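Local coordinates for protein diol-dehydratase (Roseburia inulinivorans, PDB 5I2A) that probably acts as a coenzyme-B12-independent glycyl radical lyase that dehydrates 1,2-propanediol, at residues A[220-225]-A[250-255]; A[66-71]-A[225-230]; A[466-471]-A[478-483]. One frame throughout, in Å; residues are numbered along the deposited sequence.

Interaction 1 of 3, residues A[220-225]-A[250-255]; sequences YANRYA and VCKNVP
Cys251 faces the groove between Ala221 and Ala225, one turn apart on helix 200-233, and carries the close packing near the C-terminal end of helix 238-253. Its CB lies 3.4 Å from Ala221 O and also meets the methyl of Ala225, CB to CB at 3.8 Å. With SG anti to the carbonyl carbon (chi1 -67°), the sulfur turns to the flank of the helix and reaches Tyr224 CB at 4.0 Å. The phenol of Tyr224 points elsewhere, to Ser77 N and Tyr220 OH. Lys252 follows at the outer margin: its CG rests on Ala225 CB, and its chain crosses that of Asn222 at about a right angle. Two waters join this pair. One accepts from Asn222 ND2 and donates to Lys252 O at 2.7 Å; the other donates to Asn222 OD1 and makes only a weak bond with Lys252 NZ, which also has a salt bridge to Glu229. Asn222 ND2 is held as well by Ile218 O of its own helix. Past the helix, Val254 contributes its carbonyl, with O 3.5 Å from Ala221 CB. The cis peptide then brings Pro255 CD to the same methyl at 3.8 Å. No direct hydrogen bond spans the segments: small residues let the two helices of this antiparallel hairpin come close on the buried side, while water serves the polar groups at the margin.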
loop_
_atom_site.group_PDB
_atom_site.type_symbol
_atom_site.label_atom_id
_atom_site.label_comp_id
_atom_site.label_asym_id
_atom_site.label_seq_id
_atom_site.Cartn_x
_atom_site.Cartn_y
_atom_site.Cartn_z
ATOM N N TYR A 220 -13.239 23.852 12.508
ATOM C CA TYR A 220 -12.736 25.001 11.768
ATOM C C TYR A 220 -13.794 26.107 11.710
ATOM O O TYR A 220 -13.513 27.261 12.003
ATOM C CB TYR A 220 -12.317 24.591 10.349
ATOM C CG TYR A 220 -11.569 25.666 9.596
ATOM C CD1 TYR A 220 -10.341 26.114 10.040
ATOM C CD2 TYR A 220 -12.087 26.214 8.430
ATOM C CE1 TYR A 220 -9.642 27.089 9.352
ATOM C CE2 TYR A 220 -11.397 27.181 7.733
ATOM C CZ TYR A 220 -10.180 27.620 8.201
ATOM O OH TYR A 220 -9.502 28.595 7.521
ATOM N N ALA A 221 -15.012 25.729 11.352
ATOM C CA ALA A 221 -16.122 26.667 11.261
ATOM C C ALA A 221 -16.370 27.373 12.598
ATOM O O ALA A 221 -16.613 28.575 12.650
ATOM C CB ALA A 221 -17.367 25.944 10.813
ATOM N N ASN A 222 -16.293 26.609 13.674
ATOM C CA ASN A 222 -16.539 27.140 14.995
ATOM C C ASN A 222 -15.429 28.082 15.449
ATOM O O ASN A 222 -15.669 28.972 16.264
ATOM C CB ASN A 222 -16.734 25.997 15.991
ATOM C CG ASN A 222 -18.166 25.514 16.021
ATOM O OD1 ASN A 222 -18.984 26.035 16.773
ATOM N ND2 ASN A 222 -18.492 24.555 15.162
ATOM N N ARG A 223 -14.226 27.914 14.908
ATOM C CA ARG A 223 -13.177 28.901 15.150
ATOM C C ARG A 223 -13.581 30.269 14.579
ATOM O O ARG A 223 -13.286 31.306 15.174
ATOM C CB ARG A 223 -11.839 28.443 14.569
ATOM C CG ARG A 223 -11.256 27.205 15.255
ATOM C CD ARG A 223 -9.913 26.843 14.659
ATOM N NE ARG A 223 -8.923 27.885 14.882
ATOM C CZ ARG A 223 -7.883 28.111 14.091
ATOM N NH1 ARG A 223 -7.690 27.365 13.009
ATOM N NH2 ARG A 223 -7.038 29.092 14.374
ATOM N N TYR A 224 -14.264 30.270 13.438
ATOM C CA TYR A 224 -14.724 31.518 12.836
ATOM C C TYR A 224 -15.868 32.139 13.636
ATOM O O TYR A 224 -15.930 33.353 13.783
ATOM C CB TYR A 224 -15.142 31.299 11.372
ATOM C CG TYR A 224 -13.933 31.317 10.461
ATOM C CD1 TYR A 224 -13.443 32.513 9.947
ATOM C CD2 TYR A 224 -13.246 30.145 10.167
ATOM C CE1 TYR A 224 -12.318 32.539 9.140
ATOM C CE2 TYR A 224 -12.120 30.156 9.361
ATOM C CZ TYR A 224 -11.656 31.345 8.854
ATOM O OH TYR A 224 -10.536 31.347 8.064
ATOM N N ALA A 225 -16.765 31.303 14.147
ATOM C CA ALA A 225 -17.845 31.783 14.994
ATOM C C ALA A 225 -17.275 32.496 16.221
ATOM O O ALA A 225 -17.731 33.581 16.589
ATOM C CB ALA A 225 -18.744 30.643 15.404
ATOM N N VAL A 250 -24.234 31.768 12.031
ATOM C CA VAL A 250 -24.163 30.922 10.843
ATOM C C VAL A 250 -23.072 29.845 11.003
ATOM O O VAL A 250 -23.315 28.668 10.769
ATOM C CB VAL A 250 -23.895 31.768 9.580
ATOM C CG1 VAL A 250 -23.447 30.882 8.430
ATOM C CG2 VAL A 250 -25.147 32.563 9.202
ATOM N N CYS A 251 -21.886 30.255 11.433
ATOM C CA CYS A 251 -20.757 29.333 11.516
ATOM C C CYS A 251 -20.893 28.302 12.637
ATOM O O CYS A 251 -20.200 27.282 12.624
ATOM C CB CYS A 251 -19.454 30.101 11.682
ATOM S SG CYS A 251 -19.004 31.078 10.220
ATOM N N LYS A 252 -21.774 28.561 13.601
ATOM C CA LYS A 252 -22.091 27.556 14.612
ATOM C C LYS A 252 -23.025 26.483 14.075
ATOM O O LYS A 252 -23.127 25.416 14.659
ATOM C CB LYS A 252 -22.738 28.187 15.848
ATOM C CG LYS A 252 -21.806 28.932 16.774
ATOM C CD LYS A 252 -22.621 29.487 17.944
ATOM C CE LYS A 252 -21.906 30.613 18.657
ATOM N NZ LYS A 252 -20.781 30.126 19.505
ATOM N N ASN A 253 -23.724 26.771 12.978
ATOM C CA ASN A 253 -24.659 25.798 12.416
ATOM C C ASN A 253 -24.098 25.038 11.218
ATOM O O ASN A 253 -24.354 23.844 11.073
ATOM C CB ASN A 253 -25.975 26.472 12.008
ATOM C CG ASN A 253 -27.146 25.493 11.967
ATOM O OD1 ASN A 253 -27.474 24.874 12.983
ATOM N ND2 ASN A 253 -27.796 25.366 10.806
ATOM N N VAL A 254 -23.351 25.717 10.352
ATOM C CA VAL A 254 -22.867 25.065 9.133
ATOM C C VAL A 254 -21.333 25.053 9.076
ATOM O O VAL A 254 -20.676 25.960 9.559
ATOM C CB VAL A 254 -23.458 25.721 7.844
ATOM C CG1 VAL A 254 -24.972 25.525 7.780
ATOM C CG2 VAL A 254 -23.091 27.187 7.742
ATOM N N PRO A 255 -20.757 24.005 8.478
ATOM C CA PRO A 255 -21.447 22.941 7.757
ATOM C C PRO A 255 -21.792 21.711 8.608
ATOM O O PRO A 255 -22.124 20.683 8.029
ATOM C CB PRO A 255 -20.436 22.581 6.671
ATOM C CG PRO A 255 -19.144 22.756 7.343
ATOM C CD PRO A 255 -19.297 23.885 8.333
HETATM O O HOH W 1 -21.219 23.541 14.315
HETATM O O HOH W 2 -18.341 28.023 18.509
#

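Interaction 2 of 3, residues A[66-71]-A[225-230]; sequences IIIRPE and AKMAEE
The side chains of Ile66 and Met227 pass each other head to tail, Ile66 CG1 and CD1 against the thioether end. Ile66 CG1 sits between the backbone N and the carbonyl carbon (chi1 64°), and from there it meets Met227 CE at 3.7 Å. Ile66 CD1 lies 4.0 Å from Met227 SD and also meets Met227 CB. Met227 is extended as far as SD and bends at chi3 (-73°), a turn that places CE 3.7 Å from Ile66 O. The sulfur itself lies beside the loop backbone, 3.9 Å from Ile67 CA. Ile68 works one step further on: its CD1 touches Ala228 CB at 3.9 Å, while its CG1 lies more loosely near Met227 SD. An alanine in place of Ile66 would probably open a gap beside Met227 and leave its thioether end freer to turn. No hydrogen bond crosses, and the attachment is apolar packing of an extended loop on a helix. The loop follows helix 49-63 and runs beside helix 200-233, where Ile66 also touches Tyr220, Arg223 and Tyr224. Ile68 reaches Met231 of that helix and Arg240 of helix 238-253, which places the loop against both arms of the helical hairpin.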
loop_
_atom_site.group_PDB
_atom_site.type_symbol
_atom_site.label_atom_id
_atom_site.label_comp_id
_atom_site.label_asym_id
_atom_site.label_seq_id
_atom_site.Cartn_x
_atom_site.Cartn_y
_atom_site.Cartn_z
ATOM N N ILE A 66 -6.510 32.052 11.269
ATOM C CA ILE A 66 -7.703 32.446 10.551
ATOM C C ILE A 66 -7.855 33.957 10.656
ATOM O O ILE A 66 -7.253 34.597 11.525
ATOM C CB ILE A 66 -8.965 31.755 11.093
ATOM C CG1 ILE A 66 -9.233 32.193 12.536
ATOM C CG2 ILE A 66 -8.847 30.226 10.966
ATOM C CD1 ILE A 66 -10.601 31.799 13.024
ATOM N N ILE A 67 -8.656 34.517 9.760
ATOM C CA ILE A 67 -8.875 35.952 9.721
ATOM C C ILE A 67 -10.229 36.216 9.080
ATOM O O ILE A 67 -10.666 35.467 8.221
ATOM C CB ILE A 67 -7.736 36.678 8.952
ATOM C CG1 ILE A 67 -7.895 38.195 9.021
ATOM C CG2 ILE A 67 -7.670 36.219 7.489
ATOM C CD1 ILE A 67 -6.670 38.956 8.520
ATOM N N ILE A 68 -10.911 37.256 9.541
ATOM C CA ILE A 68 -12.109 37.747 8.876
ATOM C C ILE A 68 -11.747 39.081 8.261
ATOM O O ILE A 68 -11.358 40.003 8.974
ATOM C CB ILE A 68 -13.292 37.885 9.851
ATOM C CG1 ILE A 68 -13.691 36.501 10.358
ATOM C CG2 ILE A 68 -14.480 38.614 9.189
ATOM C CD1 ILE A 68 -14.948 36.484 11.230
ATOM N N ARG A 69 -11.828 39.171 6.937
ATOM C CA ARG A 69 -11.355 40.356 6.240
ATOM C C ARG A 69 -12.417 41.459 6.353
ATOM O O ARG A 69 -13.585 41.159 6.591
ATOM C CB ARG A 69 -11.026 40.032 4.772
ATOM C CG ARG A 69 -10.158 38.771 4.568
ATOM C CD ARG A 69 -9.444 38.833 3.222
ATOM N NE ARG A 69 -8.700 37.616 2.892
ATOM C CZ ARG A 69 -7.534 37.279 3.435
ATOM N NH1 ARG A 69 -6.967 38.048 4.369
ATOM N NH2 ARG A 69 -6.938 36.161 3.058
ATOM N N PRO A 70 -12.007 42.733 6.209
ATOM C CA PRO A 70 -12.957 43.841 6.379
ATOM C C PRO A 70 -14.208 43.670 5.521
ATOM O O PRO A 70 -14.098 43.410 4.321
ATOM C CB PRO A 70 -12.144 45.069 5.945
ATOM C CG PRO A 70 -10.719 44.689 6.248
ATOM C CD PRO A 70 -10.643 43.213 5.921
ATOM N N GLU A 71 -15.369 43.734 6.170
ATOM C CA GLU A 71 -16.678 43.739 5.515
ATOM C C GLU A 71 -17.124 42.395 4.937
ATOM O O GLU A 71 -18.190 42.315 4.332
ATOM C CB GLU A 71 -16.717 44.796 4.400
ATOM C CG GLU A 71 -16.511 46.230 4.896
ATOM C CD GLU A 71 -16.889 47.267 3.855
ATOM O OE1 GLU A 71 -18.091 47.534 3.695
ATOM O OE2 GLU A 71 -15.986 47.803 3.191
ATOM N N ALA A 225 -16.765 31.303 14.147
ATOM C CA ALA A 225 -17.845 31.783 14.994
ATOM C C ALA A 225 -17.275 32.496 16.221
ATOM O O ALA A 225 -17.731 33.581 16.589
ATOM C CB ALA A 225 -18.744 30.643 15.404
ATOM N N LYS A 226 -16.251 31.899 16.818
ATOM C CA LYS A 226 -15.605 32.478 17.980
ATOM C C LYS A 226 -14.931 33.784 17.618
ATOM O O LYS A 226 -15.057 34.766 18.344
ATOM C CB LYS A 226 -14.587 31.510 18.583
ATOM C CG LYS A 226 -13.850 32.058 19.793
ATOM C CD LYS A 226 -12.867 31.035 20.333
ATOM C CE LYS A 226 -11.766 31.680 21.164
ATOM N NZ LYS A 226 -10.682 30.702 21.482
ATOM N N MET A 227 -14.217 33.803 16.498
ATOM C CA MET A 227 -13.552 35.022 16.076
ATOM C C MET A 227 -14.577 36.123 15.777
ATOM O O MET A 227 -14.375 37.273 16.142
ATOM C CB MET A 227 -12.662 34.781 14.857
ATOM C CG MET A 227 -12.050 36.066 14.312
ATOM S SD MET A 227 -10.632 35.828 13.229
ATOM C CE MET A 227 -9.382 35.345 14.414
ATOM N N ALA A 228 -15.678 35.762 15.137
ATOM C CA ALA A 228 -16.690 36.746 14.801
ATOM C C ALA A 228 -17.289 37.370 16.066
ATOM O O ALA A 228 -17.525 38.574 16.110
ATOM C CB ALA A 228 -17.775 36.132 13.961
ATOM N N GLU A 229 -17.530 36.543 17.080
ATOM C CA GLU A 229 -18.073 37.010 18.354
ATOM C C GLU A 229 -17.135 37.970 19.064
ATOM O O GLU A 229 -17.565 38.992 19.591
ATOM C CB GLU A 229 -18.369 35.834 19.274
ATOM C CG GLU A 229 -19.662 35.144 18.989
ATOM C CD GLU A 229 -19.836 33.924 19.851
ATOM O OE1 GLU A 229 -18.892 33.596 20.595
ATOM O OE2 GLU A 229 -20.909 33.297 19.788
ATOM N N GLU A 230 -15.854 37.636 19.077
ATOM C CA GLU A 230 -14.858 38.506 19.676
ATOM C C GLU A 230 -14.735 39.826 18.907
ATOM O O GLU A 230 -14.541 40.888 19.508
ATOM C CB GLU A 230 -13.506 37.797 19.748
ATOM C CG GLU A 230 -13.548 36.526 20.597
ATOM C CD GLU A 230 -12.248 35.738 20.579
ATOM O OE1 GLU A 230 -11.348 36.060 19.776
ATOM O OE2 GLU A 230 -12.122 34.792 21.381
#

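Interaction 3 of 3, residues A[466-471]-A[478-483]; sequences FSNGYD and IQTGNV
A Schellman motif with Asn468 at positive phi closes helix 459-467 and overlaps a type I' beta turn, Ser467 to Tyr470, whose Asn468 packs against the loop 478-483. The CG of Asn468 stands anti to the backbone N (chi1 -166°), which places it toward the loop; from there OD1 accepts from Gly481 N at 2.7 Å, the donor standing above the carbonyl plane of the side chain, 49° out of it. Thr480 N is also near OD1, but its angle is too poor for a bond. The backbone carbonyl of Asn468 has a separate partner: Gln479 NE2 donates to Asn468 O at 3.0 Å, nearly straight at the hydrogen (167°). The glutamine bends at chi2; its CB lies 3.4 Å from Asn468 OD1 and its CG close to Asn468 O. NE2 also makes a weak bond to Ser477 O, and the Tyr470 side chain crosses the glutamine at about a right angle. Gly469 comes so close that its CA makes a C-H...O contact of 3.4 Å with Ile478 O; a CB at this glycine would clash with that oxygen. At the helix end Val483 CG1 lies 3.4 Å from Phe466 O, and CG2 approaches Phe466 CD1. A water accepts from Val483 N and donates to Phe466 O, bridging the backbones. The Phe466 ring stacks edge-to-face with Phe492 of helix 489-521, while Thr480 OG1 and Ile478 O both bond to Gln499 of that helix. Within the turn, Tyr470 N bonds to Ser467 O and Ser467 OG to Tyr470 O at 2.6 Å. The whole is a helix-terminating turn leading into the two-stranded antiparallel hairpin 470-475, after which the loop 478-483 packs back on the helix end.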
loop_
_atom_site.group_PDB
_atom_site.type_symbol
_atom_site.label_atom_id
_atom_site.label_comp_id
_atom_site.label_asym_id
_atom_site.label_seq_id
_atom_site.Cartn_x
_atom_site.Cartn_y
_atom_site.Cartn_z
ATOM N N PHE A 466 10.892 13.303 -38.929
ATOM C CA PHE A 466 11.938 13.931 -39.735
ATOM C C PHE A 466 13.324 13.489 -39.282
ATOM O O PHE A 466 14.210 13.256 -40.102
ATOM C CB PHE A 466 11.836 15.467 -39.678
ATOM C CG PHE A 466 10.760 16.033 -40.575
ATOM C CD1 PHE A 466 11.002 16.234 -41.926
ATOM C CD2 PHE A 466 9.510 16.356 -40.069
ATOM C CE1 PHE A 466 10.016 16.750 -42.768
ATOM C CE2 PHE A 466 8.525 16.861 -40.894
ATOM C CZ PHE A 466 8.776 17.060 -42.253
ATOM N N SER A 467 13.499 13.368 -37.973
ATOM C CA SER A 467 14.814 13.100 -37.409
ATOM C C SER A 467 15.056 11.628 -37.110
ATOM O O SER A 467 16.049 11.296 -36.488
ATOM C CB SER A 467 15.006 13.903 -36.128
ATOM O OG SER A 467 14.225 13.343 -35.084
ATOM N N ASN A 468 14.145 10.758 -37.539
ATOM C CA ASN A 468 14.249 9.326 -37.246
ATOM C C ASN A 468 14.496 9.056 -35.758
ATOM O O ASN A 468 15.346 8.238 -35.377
ATOM C CB ASN A 468 15.350 8.678 -38.096
ATOM C CG ASN A 468 15.272 7.157 -38.092
ATOM O OD1 ASN A 468 14.246 6.575 -37.745
ATOM N ND2 ASN A 468 16.354 6.511 -38.496
ATOM N N GLY A 469 13.756 9.768 -34.917
ATOM C CA GLY A 469 13.786 9.518 -33.486
ATOM C C GLY A 469 14.991 10.068 -32.749
ATOM O O GLY A 469 15.252 9.670 -31.615
ATOM N N TYR A 470 15.722 10.979 -33.386
ATOM C CA TYR A 470 16.854 11.628 -32.738
ATOM C C TYR A 470 16.495 13.044 -32.322
ATOM O O TYR A 470 15.695 13.724 -32.971
ATOM C CB TYR A 470 18.082 11.652 -33.652
ATOM C CG TYR A 470 18.790 10.318 -33.732
ATOM C CD1 TYR A 470 18.297 9.305 -34.535
ATOM C CD2 TYR A 470 19.938 10.070 -32.986
ATOM C CE1 TYR A 470 18.929 8.074 -34.602
ATOM C CE2 TYR A 470 20.580 8.844 -33.047
ATOM C CZ TYR A 470 20.070 7.855 -33.858
ATOM O OH TYR A 470 20.688 6.637 -33.933
ATOM N N ASP A 471 17.092 13.481 -31.230
ATOM C CA ASP A 471 16.899 14.836 -30.758
ATOM C C ASP A 471 18.258 15.349 -30.326
ATOM O O ASP A 471 18.885 14.781 -29.435
ATOM C CB ASP A 471 15.891 14.884 -29.609
ATOM C CG ASP A 471 15.492 16.298 -29.232
ATOM O OD1 ASP A 471 15.350 17.135 -30.140
ATOM O OD2 ASP A 471 15.323 16.570 -28.029
ATOM N N ILE A 478 11.594 6.098 -30.777
ATOM C CA ILE A 478 11.812 4.975 -31.689
ATOM C C ILE A 478 12.303 5.451 -33.056
ATOM O O ILE A 478 12.063 6.596 -33.445
ATOM C CB ILE A 478 10.537 4.135 -31.893
ATOM C CG1 ILE A 478 9.366 5.027 -32.297
ATOM C CG2 ILE A 478 10.200 3.378 -30.633
ATOM C CD1 ILE A 478 8.111 4.263 -32.668
ATOM N N GLN A 479 13.005 4.567 -33.762
ATOM C CA GLN A 479 13.481 4.833 -35.121
ATOM C C GLN A 479 12.458 4.339 -36.134
ATOM O O GLN A 479 12.326 3.145 -36.359
ATOM C CB GLN A 479 14.837 4.156 -35.385
ATOM C CG GLN A 479 16.042 4.915 -34.848
ATOM C CD GLN A 479 15.909 5.207 -33.368
ATOM O OE1 GLN A 479 15.986 4.300 -32.541
ATOM N NE2 GLN A 479 15.670 6.475 -33.029
ATOM N N THR A 480 11.726 5.245 -36.755
ATOM C CA THR A 480 10.704 4.896 -37.726
ATOM C C THR A 480 11.228 4.927 -39.161
ATOM O O THR A 480 10.485 4.690 -40.102
ATOM C CB THR A 480 9.494 5.851 -37.619
ATOM O OG1 THR A 480 9.959 7.182 -37.382
ATOM C CG2 THR A 480 8.574 5.427 -36.489
ATOM N N GLY A 481 12.503 5.260 -39.329
ATOM C CA GLY A 481 13.104 5.258 -40.653
ATOM C C GLY A 481 13.617 6.604 -41.121
ATOM O O GLY A 481 13.128 7.650 -40.703
ATOM N N ASN A 482 14.630 6.579 -41.980
ATOM C CA ASN A 482 15.113 7.797 -42.609
ATOM C C ASN A 482 13.970 8.455 -43.379
ATOM O O ASN A 482 13.364 7.833 -44.246
ATOM C CB ASN A 482 16.291 7.499 -43.539
ATOM C CG ASN A 482 16.991 8.756 -44.006
ATOM O OD1 ASN A 482 16.376 9.639 -44.613
ATOM N ND2 ASN A 482 18.278 8.861 -43.703
ATOM N N VAL A 483 13.676 9.709 -43.056
ATOM C CA VAL A 483 12.490 10.368 -43.598
ATOM C C VAL A 483 12.552 10.514 -45.124
ATOM O O VAL A 483 11.520 10.547 -45.796
ATOM C CB VAL A 483 12.275 11.761 -42.946
ATOM C CG1 VAL A 483 13.359 12.740 -43.372
ATOM C CG2 VAL A 483 10.894 12.298 -43.269
HETATM O O HOH W 3 15.375 10.981 -41.181
#

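Interactions 1 and 2 are neighbours, with centres 11 Å apart, and both use helix 200-233. They share Ala225, and their segments alternate along the chain. The salt bridge Lys252 NZ to Glu229 OE2 (3.2 Å) ties them directly, and Tyr224 packs on Ile66 and Ile67. Loop 66-71 and helix 238-253 thus join different faces of one helix. Interaction 3 comes later, in series, and is local, with six residues between its segments. It lies across the chain's centre, its own centre 62 and 63 Å from the other two. All three belong to the pyruvate formate lyase-like region; only interaction 2 bridges a long stretch of sequence, while 1 and 3 close short ones, in a chain about half helical.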